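Long-range contacts in ABC transporter substrate-binding protein (Staphylococcus aureus subsp. aureus NCTC 8325, PDB 3UN6), which probably serves as the substrate-binding component of an ABC-type import system and binds zinc, although its transported ligand is not established: residues 44-49 against 112-117; 76-81 against 90-95; 80-85 against 224-229; 96-101 against 310-315; 107-112 against 220-225. All blocks are in the same frame, centred on the assembly; numbering follows the deposited sequence.

Contact 1 (44-49 against 112-117); sequences ITHSAN and LGHHEG. With ZN (zinc ion), chain B.
The imidazole of His46 lies flat over that of His114, the two rings 3.5 Å apart between centroids and only 8° from parallel. CE1 of His114 sits over the centre of the His46 ring, whereas CG of His46 falls toward the rim of its partner. The methylene joins in as a CH-pi contact, His46 CB lying 3.7 Å from the centroid of the His114 ring. Stacking leaves the nitrogens of His46 to other partners. ND1 binds the zinc ion at 2.1 Å, and NE2 gives a weak hydrogen bond of 3.2 Å to Gly117 O, bent to 143° at the hydrogen. This is the histidine arm of a site completed by Cys220, Cys221 and a water, in a position consistent with the cleft between the two lobes of a periplasmic-binding-protein-like fold (PBP clan). His114 is a second-shell residue: its NE2 is hydrogen-bonded to the backbone N of Cys221, which fixes the ring that covers His46. Gly113 passes near His46 in a CA-H...O approach, its CA 3.6 Å from His46 O. Nearby, one water donates to both His46 O and Gly113 O, at 2.8 Å and 2.7 Å, and accepts from Asn49 N at the start of helix 48-58.

Contact 2 (76-81 against 90-95); sequences PDLMDA and ASTLIE
Leu78 and Met79, adjacent on one helix, bring their side-chain ends to the strand residues Ala90 and Thr92, and this pair of approaches makes up the tight part of the contact. Leu78 has CG anti to its backbone N (chi1 177°), which carries CG toward the strand. One branch, CD2, rests 4.0 Å from Ala90 CB and 3.9 Å from Thr92 OG1; the other, CD1, lies 3.9 Å from the carbonyl oxygen of Ser91. Met79, present as selenomethionine, arrives by a longer route. Its chain bends at both chi2 and chi3, and the selenium comes to 3.4 Å from Thr92 OG1, the two side chains crossing at about a right angle. That hydroxyl, touched by both the selenium and the Leu78 methyl, is buried and has no hydrogen-bonding partner in the model. No hydrogen bond joins the segments; the interface is van der Waals packing. The opposite character belongs to Pro76, Asp77 and Asp80, which are exposed and make no contact with the strand; Asp77 instead bonds to Asn74 beside it. Helix 75-83 thus offers an apolar side to the sheet and a polar one to solvent, as in the alpha/beta lobes of periplasmic binding proteins. Its axis near the contact runs 9.8 Å from that of strand 90-93 at 129°. Strand 89-93 is central in the five-stranded sheet, between 36-41 and 221-225, and leads directly into helix 94-102, whose Leu96 and Ser100 pack on Met79 and whose Ala97 meets Thr92.

Contact 3 (80-85 against 224-229); sequences DALNSG and VLRGEL
Arg226 reaches the C-terminal end of helix 75-83, where NH1 donates to Leu82 O at 2.9 Å. The arrangement is a side-chain bond to a helix end that closes in a Schellman motif, with Gly85 at positive phi. The bond is bent, 142° at the hydrogen, and lies in the carbonyl plane of Leu82 while the oxygen is tilted out of the guanidinium plane. The same oxygen also accepts from Gly85 N at 3.2 Å, so two donors grip it, one from the helix end and one from across the contact. A positive group at this position would be expected to suit the carbonyl end of the helix dipole. Gly85 itself lies against the guanidinium, its CA 3.7 Å above the plane and offset toward the rim. Apolar contacts continue the first shell: Leu82 and Arg226 slide past each other in opposite directions, CD1 of Leu82 touching CG of Arg226, and the other Leu82 branch, CD2, meets Val224 CG2 at 3.8 Å.

Farther out, Glu228 holds the guanidinium from its NE edge. The chain of Arg226 bends at chi3 (58°), and NE forms a salt bridge with Glu228 OE2, which lies almost in the guanidinium plane and accepts through its syn lone pair. Glu228 belongs to helix 227-232, so the arginine links the start of one helix with the end of another beside strand 221-225. Within the last turn of helix 75-83, Ser84 closes back on Asp80 O: N and OG reach that oxygen from opposite faces of the carbonyl plane, OG at 2.8 Å.

Contact 4 (96-101 against 310-315); sequences LAMKSK and DDFVEP
Phe312 presents one face of its ring to Met98, a selenomethionine, in a packing of helix 94-102 against the short helix 309-312 near the C terminus of the chain. The aromatic interactions come first. Met98 CG stands over the ring as a CH-pi contact, 3.8 Å from the centroid of Phe312 and 15° off the normal, and the two side chains cross at about a right angle. Its selenium lies obliquely farther out, 5.3 Å from that centroid, which gives a Met-aromatic contact. CG of Phe312 is anti to its backbone N (chi1 179°), and the ring beyond it ends nearer helix 94-102.

Apolar packing adds Ala97 CB, which lies at the ring edge, in plane, 3.9 Å from Phe312 CZ. Lys101 CB and CG lie 4.0 Å from Phe312 CD1. Helix 288-300 packs on Met98 as well, through Tyr291, Ile294 and Thr295.

Polar contacts gather around Lys101, whose NZ is hydrogen-bonded to Ile107 O and Ser105 O. Toward helix 309-312 it is linked through one water, which donates to Asp311 O and accepts weakly from Lys101 NZ, while Lys101 CE comes within 3.2 Å of Asp311 O.

Contact 5 (107-112 against 220-225); sequences IKAVAL and CCVLVL. With ZN (zinc ion), chain B.
Leu223 carries CG anti to its backbone N (chi1 174°), and Val110 has CG2 between its N and carbonyl carbon, the two placements meeting with Val110 CG2 3.8 Å from Leu223 CG. Around this pair runs an antiparallel pairing of strand 108-110, at the edge of the five-stranded sheet, with strand 221-225, interrupted by a classic beta bulge: Val110 and Ala111 both face Leu223. Before the bulge, Lys108 and Leu225 form a hydrogen-bonded pair with both bonds made, and Ala109 with Val224 a non-hydrogen-bonded one. At the bulge, Val110 N donates to Leu223 O at 2.9 Å in a nearly straight bond of 174°, while Leu223 N returns to Ala111 O at 2.7 Å. The register has moved by one residue, and the chain turns a corner at Ala111 toward the other sheet.

Side chains pack beyond the backbone. Val110 CG1 meets Leu225 CD1 at 4.1 Å, the side chains crossing at about a right angle, and Leu112 CD2 touches Val222 CG1. Helix 234-250 covers Leu223 and Leu225 through Phe240.

Where strand 221-225 begins, the chain delivers two cysteine sulfurs to the metal. SG of Cys220 is anti to its backbone N, that of Cys221 is anti to the carbonyl carbon, beside its own backbone N, and they bind the same zinc ion as His46, Cys220 SG at 2.4 Å and Cys221 SG at 2.3 Å.

Contacts 1 and 5 meet at the zinc ion, one supplying the histidine and the other both cysteines, and they share Leu112 where the chain changes sheets. Both are buried, yet contact 1 works through stacked rings and a bridging water whereas contact 5 is mainly backbone pairing. Contacts 2 and 3 use the same helix, 75-83: contact 2 packs it in the interior without polar bonds, and contact 3, partly buried, adds an arginine bond to the helix end, the arginine being held by a salt bridge within its own segment. Contact 4, buried around Phe312 with exposed Asp311 at its rim, takes helix 94-102 to the C-terminal region, and its Glu314 and Lys101 bond to 107-112.

Contact 1 (44-49 against 112-117)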
# COMPACT_ATOMS: atom_id res chain seq x y z
N ILE A 44 3.69 3.48 -6.23
CA ILE A 44 2.68 2.47 -6.45
C ILE A 44 1.34 3.19 -6.36
O ILE A 44 1.27 4.29 -5.82
CB ILE A 44 2.76 1.41 -5.38
CG1 ILE A 44 2.68 2.06 -3.98
CG2 ILE A 44 4.06 0.59 -5.55
CD1 ILE A 44 2.74 1.07 -2.82
N THR A 45 0.28 2.58 -6.89
CA THR A 45 -1.05 3.22 -6.86
C THR A 45 -1.54 3.47 -5.43
O THR A 45 -2.39 4.34 -5.21
CB THR A 45 -2.13 2.39 -7.56
OG1 THR A 45 -2.38 1.17 -6.84
CG2 THR A 45 -1.74 2.08 -9.01
N HIS A 46 -1.00 2.74 -4.47
CA HIS A 46 -1.45 2.91 -3.10
C HIS A 46 -1.05 4.23 -2.49
O HIS A 46 -1.60 4.61 -1.46
CB HIS A 46 -0.99 1.76 -2.21
CG HIS A 46 -1.46 0.42 -2.67
ND1 HIS A 46 -1.10 -0.75 -2.05
CD2 HIS A 46 -2.23 0.07 -3.73
CE1 HIS A 46 -1.66 -1.77 -2.68
NE2 HIS A 46 -2.35 -1.30 -3.71
N SER A 47 -0.13 4.94 -3.14
CA SER A 47 0.31 6.22 -2.63
C SER A 47 -0.09 7.38 -3.51
O SER A 47 0.26 8.52 -3.21
CB SER A 47 1.85 6.21 -2.50
OG SER A 47 2.45 6.32 -3.77
N ALA A 48 -0.86 7.12 -4.58
CA ALA A 48 -1.20 8.13 -5.58
C ALA A 48 -2.08 9.27 -5.06
O ALA A 48 -2.06 10.35 -5.64
CB ALA A 48 -1.87 7.46 -6.78
N ASN A 49 -2.84 9.05 -3.99
CA ASN A 49 -3.65 10.14 -3.44
C ASN A 49 -2.76 11.25 -2.86
O ASN A 49 -3.19 12.38 -2.77
CB ASN A 49 -4.65 9.66 -2.38
CG ASN A 49 -5.74 10.70 -2.11
OD1 ASN A 49 -6.31 11.25 -3.03
ND2 ASN A 49 -6.00 10.97 -0.85
N LEU A 112 -6.76 5.59 5.01
CA LEU A 112 -6.27 4.61 4.03
C LEU A 112 -5.63 5.35 2.86
O LEU A 112 -5.94 6.51 2.61
CB LEU A 112 -7.44 3.79 3.48
CG LEU A 112 -8.25 2.93 4.45
CD1 LEU A 112 -9.47 2.35 3.72
CD2 LEU A 112 -7.35 1.82 5.07
N GLY A 113 -4.71 4.71 2.16
CA GLY A 113 -4.15 5.29 0.95
C GLY A 113 -5.05 4.97 -0.26
O GLY A 113 -5.05 5.69 -1.25
N HIS A 114 -5.85 3.91 -0.16
CA HIS A 114 -6.61 3.42 -1.29
C HIS A 114 -7.41 2.18 -0.89
O HIS A 114 -7.31 1.70 0.25
CB HIS A 114 -5.59 2.87 -2.27
CG HIS A 114 -4.84 1.73 -1.68
ND1 HIS A 114 -5.13 0.42 -1.99
CD2 HIS A 114 -3.97 1.69 -0.65
CE1 HIS A 114 -4.38 -0.38 -1.24
NE2 HIS A 114 -3.68 0.37 -0.41
N HIS A 115 -8.19 1.67 -1.83
CA HIS A 115 -8.87 0.37 -1.69
C HIS A 115 -8.38 -0.48 -2.87
O HIS A 115 -8.17 0.05 -3.97
CB HIS A 115 -10.40 0.47 -1.73
CG HIS A 115 -10.98 1.20 -0.57
ND1 HIS A 115 -11.34 0.58 0.61
CD2 HIS A 115 -11.26 2.51 -0.40
CE1 HIS A 115 -11.82 1.48 1.45
NE2 HIS A 115 -11.79 2.66 0.86
N GLU A 116 -8.17 -1.77 -2.61
CA GLU A 116 -7.75 -2.73 -3.63
C GLU A 116 -6.40 -2.42 -4.27
O GLU A 116 -5.45 -2.03 -3.56
CB GLU A 116 -8.87 -2.92 -4.68
CG GLU A 116 -10.19 -3.34 -4.06
CD GLU A 116 -10.15 -4.71 -3.33
OE1 GLU A 116 -11.21 -5.12 -2.81
OE2 GLU A 116 -9.09 -5.39 -3.29
N GLY A 117 -6.26 -2.67 -5.57
CA GLY A 117 -4.99 -2.39 -6.26
C GLY A 117 -3.84 -3.37 -6.04
O GLY A 117 -2.68 -3.06 -6.39
ZN ZN B . 0.00 -1.19 -0.31
O HOH W 1 -2.86 7.12 -1.82
O HOH W 2 2.00 -2.08 -1.27

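Contact 2 (76-81 against 90-95)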
# COMPACT_ATOMS: atom_id res chain seq x y z
N PRO A 76 11.99 -1.02 3.81
CA PRO A 76 12.87 -0.74 4.96
C PRO A 76 13.47 0.68 4.96
O PRO A 76 13.48 1.33 6.00
CB PRO A 76 13.96 -1.83 4.83
CG PRO A 76 13.23 -2.97 4.19
CD PRO A 76 12.31 -2.31 3.17
N ASP A 77 13.95 1.17 3.81
CA ASP A 77 14.48 2.55 3.75
C ASP A 77 13.42 3.58 4.16
O ASP A 77 13.71 4.56 4.86
CB ASP A 77 14.94 2.90 2.36
CG ASP A 77 16.23 2.24 1.98
OD1 ASP A 77 16.85 1.60 2.86
OD2 ASP A 77 16.62 2.36 0.80
N LEU A 78 12.21 3.38 3.68
CA LEU A 78 11.12 4.29 4.01
C LEU A 78 10.82 4.29 5.54
O LEU A 78 10.71 5.36 6.16
CB LEU A 78 9.88 3.96 3.17
CG LEU A 78 8.61 4.77 3.44
CD1 LEU A 78 7.72 4.85 2.16
CD2 LEU A 78 7.82 4.21 4.61
N MSE A 79 10.72 3.11 6.15
CA MSE A 79 10.47 3.01 7.60
C MSE A 79 11.61 3.61 8.45
O MSE A 79 11.36 4.23 9.48
CB MSE A 79 10.22 1.54 8.01
CG MSE A 79 8.92 0.96 7.48
SE MSE A 79 7.33 2.09 7.92
CE MSE A 79 7.56 2.14 9.89
N ASP A 80 12.86 3.43 8.03
CA ASP A 80 14.01 4.06 8.74
C ASP A 80 13.91 5.59 8.73
O ASP A 80 14.18 6.24 9.75
CB ASP A 80 15.31 3.64 8.11
CG ASP A 80 15.56 2.16 8.22
OD1 ASP A 80 14.95 1.54 9.11
OD2 ASP A 80 16.36 1.62 7.41
N ALA A 81 13.54 6.17 7.59
CA ALA A 81 13.38 7.63 7.49
C ALA A 81 12.21 8.07 8.38
O ALA A 81 12.28 9.11 9.05
CB ALA A 81 13.16 8.08 6.02
N ALA A 90 4.08 9.18 6.09
CA ALA A 90 4.28 8.32 4.95
C ALA A 90 3.06 7.51 4.58
O ALA A 90 2.18 7.29 5.41
CB ALA A 90 5.41 7.33 5.28
N SER A 91 2.99 7.10 3.30
CA SER A 91 1.99 6.11 2.86
C SER A 91 2.76 4.80 3.00
O SER A 91 3.83 4.66 2.42
CB SER A 91 1.56 6.34 1.41
OG SER A 91 0.55 5.42 1.04
N THR A 92 2.25 3.86 3.79
CA THR A 92 3.01 2.64 4.10
C THR A 92 2.16 1.41 4.36
O THR A 92 0.95 1.51 4.62
CB THR A 92 3.95 2.91 5.35
OG1 THR A 92 4.88 1.83 5.54
CG2 THR A 92 3.13 3.10 6.61
N LEU A 93 2.78 0.25 4.27
CA LEU A 93 2.10 -1.02 4.54
C LEU A 93 1.54 -0.95 5.98
O LEU A 93 2.25 -0.58 6.93
CB LEU A 93 3.08 -2.18 4.45
CG LEU A 93 3.81 -2.33 3.11
CD1 LEU A 93 4.81 -3.46 3.26
CD2 LEU A 93 2.82 -2.57 1.96
N ILE A 94 0.26 -1.31 6.13
CA ILE A 94 -0.39 -1.19 7.44
C ILE A 94 0.21 -2.14 8.48
O ILE A 94 0.32 -1.78 9.65
CB ILE A 94 -1.96 -1.31 7.33
CG1 ILE A 94 -2.62 -0.91 8.66
CG2 ILE A 94 -2.41 -2.70 6.86
CD1 ILE A 94 -4.17 -1.04 8.67
N GLU A 95 0.64 -3.34 8.05
CA GLU A 95 1.19 -4.33 8.98
C GLU A 95 2.54 -3.89 9.46
O GLU A 95 2.87 -4.09 10.62
CB GLU A 95 1.28 -5.75 8.36
CG GLU A 95 -0.08 -6.43 8.00
CD GLU A 95 -0.68 -5.99 6.65
OE1 GLU A 95 -0.08 -5.13 5.95
OE2 GLU A 95 -1.75 -6.53 6.26

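Contact 3 (80-85 against 224-229)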
# COMPACT_ATOMS: atom_id res chain seq x y z
N ASP A 80 12.86 3.43 8.03
CA ASP A 80 14.01 4.06 8.74
C ASP A 80 13.91 5.59 8.73
O ASP A 80 14.18 6.24 9.75
CB ASP A 80 15.31 3.64 8.11
CG ASP A 80 15.56 2.16 8.22
OD1 ASP A 80 14.95 1.54 9.11
OD2 ASP A 80 16.36 1.62 7.41
N ALA A 81 13.54 6.17 7.59
CA ALA A 81 13.38 7.63 7.49
C ALA A 81 12.21 8.07 8.38
O ALA A 81 12.28 9.11 9.05
CB ALA A 81 13.16 8.08 6.02
N LEU A 82 11.14 7.28 8.40
CA LEU A 82 9.98 7.59 9.24
C LEU A 82 10.36 7.56 10.73
O LEU A 82 10.07 8.50 11.47
CB LEU A 82 8.84 6.61 9.00
CG LEU A 82 7.51 6.94 9.71
CD1 LEU A 82 6.92 8.28 9.28
CD2 LEU A 82 6.50 5.80 9.50
N ASN A 83 11.01 6.48 11.15
CA ASN A 83 11.42 6.31 12.56
C ASN A 83 12.53 7.27 13.04
O ASN A 83 12.62 7.59 14.23
CB ASN A 83 11.87 4.85 12.79
CG ASN A 83 10.74 3.86 12.61
OD1 ASN A 83 9.56 4.17 12.82
ND2 ASN A 83 11.10 2.64 12.21
N SER A 84 13.38 7.71 12.13
CA SER A 84 14.43 8.65 12.48
C SER A 84 13.93 10.10 12.36
O SER A 84 14.66 11.03 12.67
CB SER A 84 15.67 8.44 11.62
OG SER A 84 15.40 8.67 10.25
N GLY A 85 12.68 10.30 11.93
CA GLY A 85 12.15 11.67 11.80
C GLY A 85 12.63 12.48 10.59
O GLY A 85 12.41 13.69 10.53
N VAL A 224 0.20 7.38 7.55
CA VAL A 224 0.56 7.52 8.94
C VAL A 224 1.32 8.83 9.13
O VAL A 224 2.02 9.29 8.22
CB VAL A 224 1.44 6.38 9.43
CG1 VAL A 224 0.72 5.05 9.21
CG2 VAL A 224 2.79 6.38 8.70
N LEU A 225 1.15 9.43 10.31
CA LEU A 225 1.85 10.66 10.65
C LEU A 225 2.54 10.45 11.94
O LEU A 225 2.04 9.73 12.81
CB LEU A 225 0.85 11.81 10.83
CG LEU A 225 0.05 12.18 9.59
CD1 LEU A 225 -1.02 13.23 9.91
CD2 LEU A 225 0.96 12.67 8.47
N ARG A 226 3.71 11.08 12.07
CA ARG A 226 4.43 11.04 13.32
C ARG A 226 3.60 11.78 14.37
O ARG A 226 2.95 12.77 14.07
CB ARG A 226 5.85 11.63 13.19
CG ARG A 226 6.86 10.70 12.48
CD ARG A 226 8.26 11.32 12.39
NE ARG A 226 8.83 11.68 13.69
CZ ARG A 226 9.53 10.86 14.48
NH1 ARG A 226 9.78 9.61 14.13
NH2 ARG A 226 10.00 11.31 15.63
N GLY A 227 3.64 11.28 15.61
CA GLY A 227 2.85 11.82 16.71
C GLY A 227 2.98 13.30 17.01
O GLY A 227 2.01 13.93 17.41
N GLU A 228 4.17 13.87 16.81
CA GLU A 228 4.35 15.29 17.09
C GLU A 228 3.51 16.19 16.17
O GLU A 228 3.02 17.23 16.62
CB GLU A 228 5.82 15.72 17.10
CG GLU A 228 6.57 15.71 15.78
CD GLU A 228 7.14 14.35 15.40
OE1 GLU A 228 6.85 13.32 16.06
OE2 GLU A 228 7.91 14.34 14.41
N LEU A 229 3.33 15.80 14.91
CA LEU A 229 2.50 16.58 14.02
C LEU A 229 1.10 16.71 14.57
O LEU A 229 0.52 17.79 14.54
CB LEU A 229 2.41 15.98 12.63
CG LEU A 229 3.51 16.37 11.66
CD1 LEU A 229 4.91 15.95 12.15
CD2 LEU A 229 3.17 15.77 10.28

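Contact 4 (96-101 against 310-315)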
# COMPACT_ATOMS: atom_id res chain seq x y z
N LEU A 96 3.32 -3.30 8.56
CA LEU A 96 4.68 -2.79 8.84
C LEU A 96 4.62 -1.67 9.86
O LEU A 96 5.41 -1.62 10.81
CB LEU A 96 5.32 -2.31 7.53
CG LEU A 96 6.78 -1.84 7.56
CD1 LEU A 96 7.70 -2.88 8.23
CD2 LEU A 96 7.25 -1.49 6.13
N ALA A 97 3.67 -0.76 9.63
CA ALA A 97 3.40 0.35 10.56
C ALA A 97 2.89 -0.18 11.93
O ALA A 97 3.27 0.31 12.98
CB ALA A 97 2.39 1.31 9.92
N MSE A 98 2.04 -1.21 11.92
CA MSE A 98 1.53 -1.82 13.16
C MSE A 98 2.67 -2.46 13.98
O MSE A 98 2.71 -2.36 15.20
CB MSE A 98 0.49 -2.90 12.83
CG MSE A 98 -0.86 -2.37 12.38
SE MSE A 98 -1.97 -3.67 11.43
CE MSE A 98 -2.17 -4.95 12.88
N LYS A 99 3.58 -3.15 13.30
CA LYS A 99 4.72 -3.78 13.95
C LYS A 99 5.62 -2.72 14.56
O LYS A 99 6.01 -2.83 15.71
CB LYS A 99 5.51 -4.61 12.93
CG LYS A 99 6.82 -5.17 13.44
CD LYS A 99 6.61 -6.15 14.56
CE LYS A 99 7.96 -6.70 15.03
NZ LYS A 99 7.85 -7.58 16.22
N SER A 100 5.92 -1.68 13.79
CA SER A 100 6.72 -0.58 14.26
C SER A 100 6.03 0.02 15.50
O SER A 100 6.66 0.30 16.51
CB SER A 100 6.89 0.46 13.15
OG SER A 100 7.81 1.46 13.56
N LYS A 101 4.71 0.17 15.43
CA LYS A 101 3.95 0.67 16.58
C LYS A 101 4.09 -0.27 17.80
O LYS A 101 4.32 0.18 18.92
CB LYS A 101 2.46 0.82 16.23
CG LYS A 101 1.63 1.53 17.29
CD LYS A 101 1.99 3.01 17.25
CE LYS A 101 1.41 3.80 18.37
NZ LYS A 101 1.94 5.19 18.33
N ASP A 310 -7.55 1.89 18.97
CA ASP A 310 -7.33 3.19 19.65
C ASP A 310 -5.85 3.52 19.89
O ASP A 310 -5.50 4.68 20.10
CB ASP A 310 -8.13 3.27 20.94
CG ASP A 310 -9.63 3.40 20.70
OD1 ASP A 310 -10.02 3.86 19.61
OD2 ASP A 310 -10.43 3.09 21.60
N ASP A 311 -4.97 2.54 19.85
CA ASP A 311 -3.57 2.81 20.05
C ASP A 311 -2.85 3.11 18.75
O ASP A 311 -1.81 3.78 18.76
CB ASP A 311 -2.90 1.63 20.72
CG ASP A 311 -3.41 1.40 22.13
OD1 ASP A 311 -3.72 2.39 22.83
OD2 ASP A 311 -3.50 0.21 22.53
N PHE A 312 -3.40 2.62 17.64
CA PHE A 312 -2.75 2.77 16.32
C PHE A 312 -3.44 3.82 15.45
O PHE A 312 -2.79 4.64 14.82
CB PHE A 312 -2.77 1.40 15.63
CG PHE A 312 -2.17 1.38 14.25
CD1 PHE A 312 -0.81 1.57 14.06
CD2 PHE A 312 -2.96 1.13 13.16
CE1 PHE A 312 -0.26 1.55 12.80
CE2 PHE A 312 -2.41 1.10 11.88
CZ PHE A 312 -1.07 1.31 11.70
N VAL A 313 -4.76 3.78 15.43
CA VAL A 313 -5.51 4.64 14.56
C VAL A 313 -6.00 5.89 15.26
O VAL A 313 -6.46 5.83 16.39
CB VAL A 313 -6.75 3.88 13.99
CG1 VAL A 313 -7.55 4.80 13.07
CG2 VAL A 313 -6.31 2.59 13.26
N GLU A 314 -5.84 7.03 14.59
CA GLU A 314 -6.40 8.29 15.06
C GLU A 314 -7.36 8.76 13.95
O GLU A 314 -6.97 9.50 13.03
CB GLU A 314 -5.34 9.34 15.35
CG GLU A 314 -5.97 10.65 15.84
CD GLU A 314 -6.96 10.41 16.98
OE1 GLU A 314 -8.18 10.65 16.78
OE2 GLU A 314 -6.53 9.90 18.04
N PRO A 315 -8.63 8.34 14.04
CA PRO A 315 -9.59 8.63 12.99
C PRO A 315 -10.27 10.00 13.09
O PRO A 315 -11.09 10.33 12.22
CB PRO A 315 -10.63 7.54 13.21
CG PRO A 315 -10.69 7.45 14.71
CD PRO A 315 -9.29 7.72 15.20
O HOH W 3 -0.09 5.57 20.42

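Contact 5 (107-112 against 220-225)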
# COMPACT_ATOMS: atom_id res chain seq x y z
N ILE A 107 4.06 6.81 15.76
CA ILE A 107 3.13 7.08 14.65
C ILE A 107 1.67 6.72 14.92
O ILE A 107 1.36 5.94 15.82
CB ILE A 107 3.59 6.41 13.32
CG1 ILE A 107 3.68 4.88 13.45
CG2 ILE A 107 4.92 6.96 12.88
CD1 ILE A 107 4.07 4.15 12.16
N LYS A 108 0.79 7.31 14.11
CA LYS A 108 -0.65 7.06 14.13
C LYS A 108 -1.13 7.02 12.68
O LYS A 108 -0.69 7.84 11.85
CB LYS A 108 -1.38 8.18 14.84
CG LYS A 108 -1.25 8.22 16.38
CD LYS A 108 -2.19 7.25 17.07
CE LYS A 108 -2.27 7.50 18.55
NZ LYS A 108 -3.51 6.87 19.15
N ALA A 109 -1.99 6.05 12.37
CA ALA A 109 -2.62 5.94 11.05
C ALA A 109 -3.82 6.86 11.08
O ALA A 109 -4.58 6.88 12.07
CB ALA A 109 -3.08 4.53 10.77
N VAL A 110 -3.99 7.63 10.02
CA VAL A 110 -5.06 8.63 9.95
C VAL A 110 -6.04 8.35 8.84
O VAL A 110 -7.21 8.76 8.93
CB VAL A 110 -4.48 10.06 9.85
CG1 VAL A 110 -3.61 10.33 11.09
CG2 VAL A 110 -3.67 10.27 8.55
N ALA A 111 -5.61 7.62 7.81
CA ALA A 111 -6.50 7.29 6.71
C ALA A 111 -5.92 6.21 5.82
O ALA A 111 -4.71 5.95 5.84
CB ALA A 111 -6.81 8.54 5.87
N LEU A 112 -6.76 5.59 5.01
CA LEU A 112 -6.27 4.61 4.03
C LEU A 112 -5.63 5.35 2.86
O LEU A 112 -5.94 6.51 2.61
CB LEU A 112 -7.44 3.79 3.48
CG LEU A 112 -8.25 2.93 4.45
CD1 LEU A 112 -9.47 2.35 3.72
CD2 LEU A 112 -7.35 1.82 5.07
N CYS A 220 -4.40 -2.38 2.77
CA CYS A 220 -2.98 -2.54 2.46
C CYS A 220 -2.16 -1.35 2.97
O CYS A 220 -1.49 -1.45 3.97
CB CYS A 220 -2.77 -2.75 0.96
SG CYS A 220 -1.04 -3.16 0.55
N CYS A 221 -2.19 -0.23 2.28
CA CYS A 221 -1.43 0.93 2.72
C CYS A 221 -2.28 1.97 3.42
O CYS A 221 -3.43 2.21 3.07
CB CYS A 221 -0.70 1.57 1.55
SG CYS A 221 0.72 0.59 0.92
N VAL A 222 -1.66 2.64 4.39
CA VAL A 222 -2.31 3.71 5.16
C VAL A 222 -1.40 4.94 5.21
O VAL A 222 -0.17 4.84 5.07
CB VAL A 222 -2.56 3.28 6.66
CG1 VAL A 222 -3.76 2.34 6.77
CG2 VAL A 222 -1.30 2.68 7.27
N LEU A 223 -2.01 6.11 5.38
CA LEU A 223 -1.27 7.33 5.63
C LEU A 223 -1.06 7.38 7.14
O LEU A 223 -2.05 7.37 7.92
CB LEU A 223 -2.06 8.56 5.21
CG LEU A 223 -1.44 9.93 5.55
CD1 LEU A 223 -0.14 10.12 4.86
CD2 LEU A 223 -2.43 11.06 5.17
N VAL A 224 0.20 7.38 7.55
CA VAL A 224 0.56 7.52 8.94
C VAL A 224 1.32 8.83 9.13
O VAL A 224 2.02 9.29 8.22
CB VAL A 224 1.44 6.38 9.43
CG1 VAL A 224 0.72 5.05 9.21
CG2 VAL A 224 2.79 6.38 8.70
N LEU A 225 1.15 9.43 10.31
CA LEU A 225 1.85 10.66 10.65
C LEU A 225 2.54 10.45 11.94
O LEU A 225 2.04 9.73 12.81
CB LEU A 225 0.85 11.81 10.83
CG LEU A 225 0.05 12.18 9.59
CD1 LEU A 225 -1.02 13.23 9.91
CD2 LEU A 225 0.96 12.67 8.47
ZN ZN B . 0.00 -1.19 -0.31
O HOH W 2 2.00 -2.08 -1.27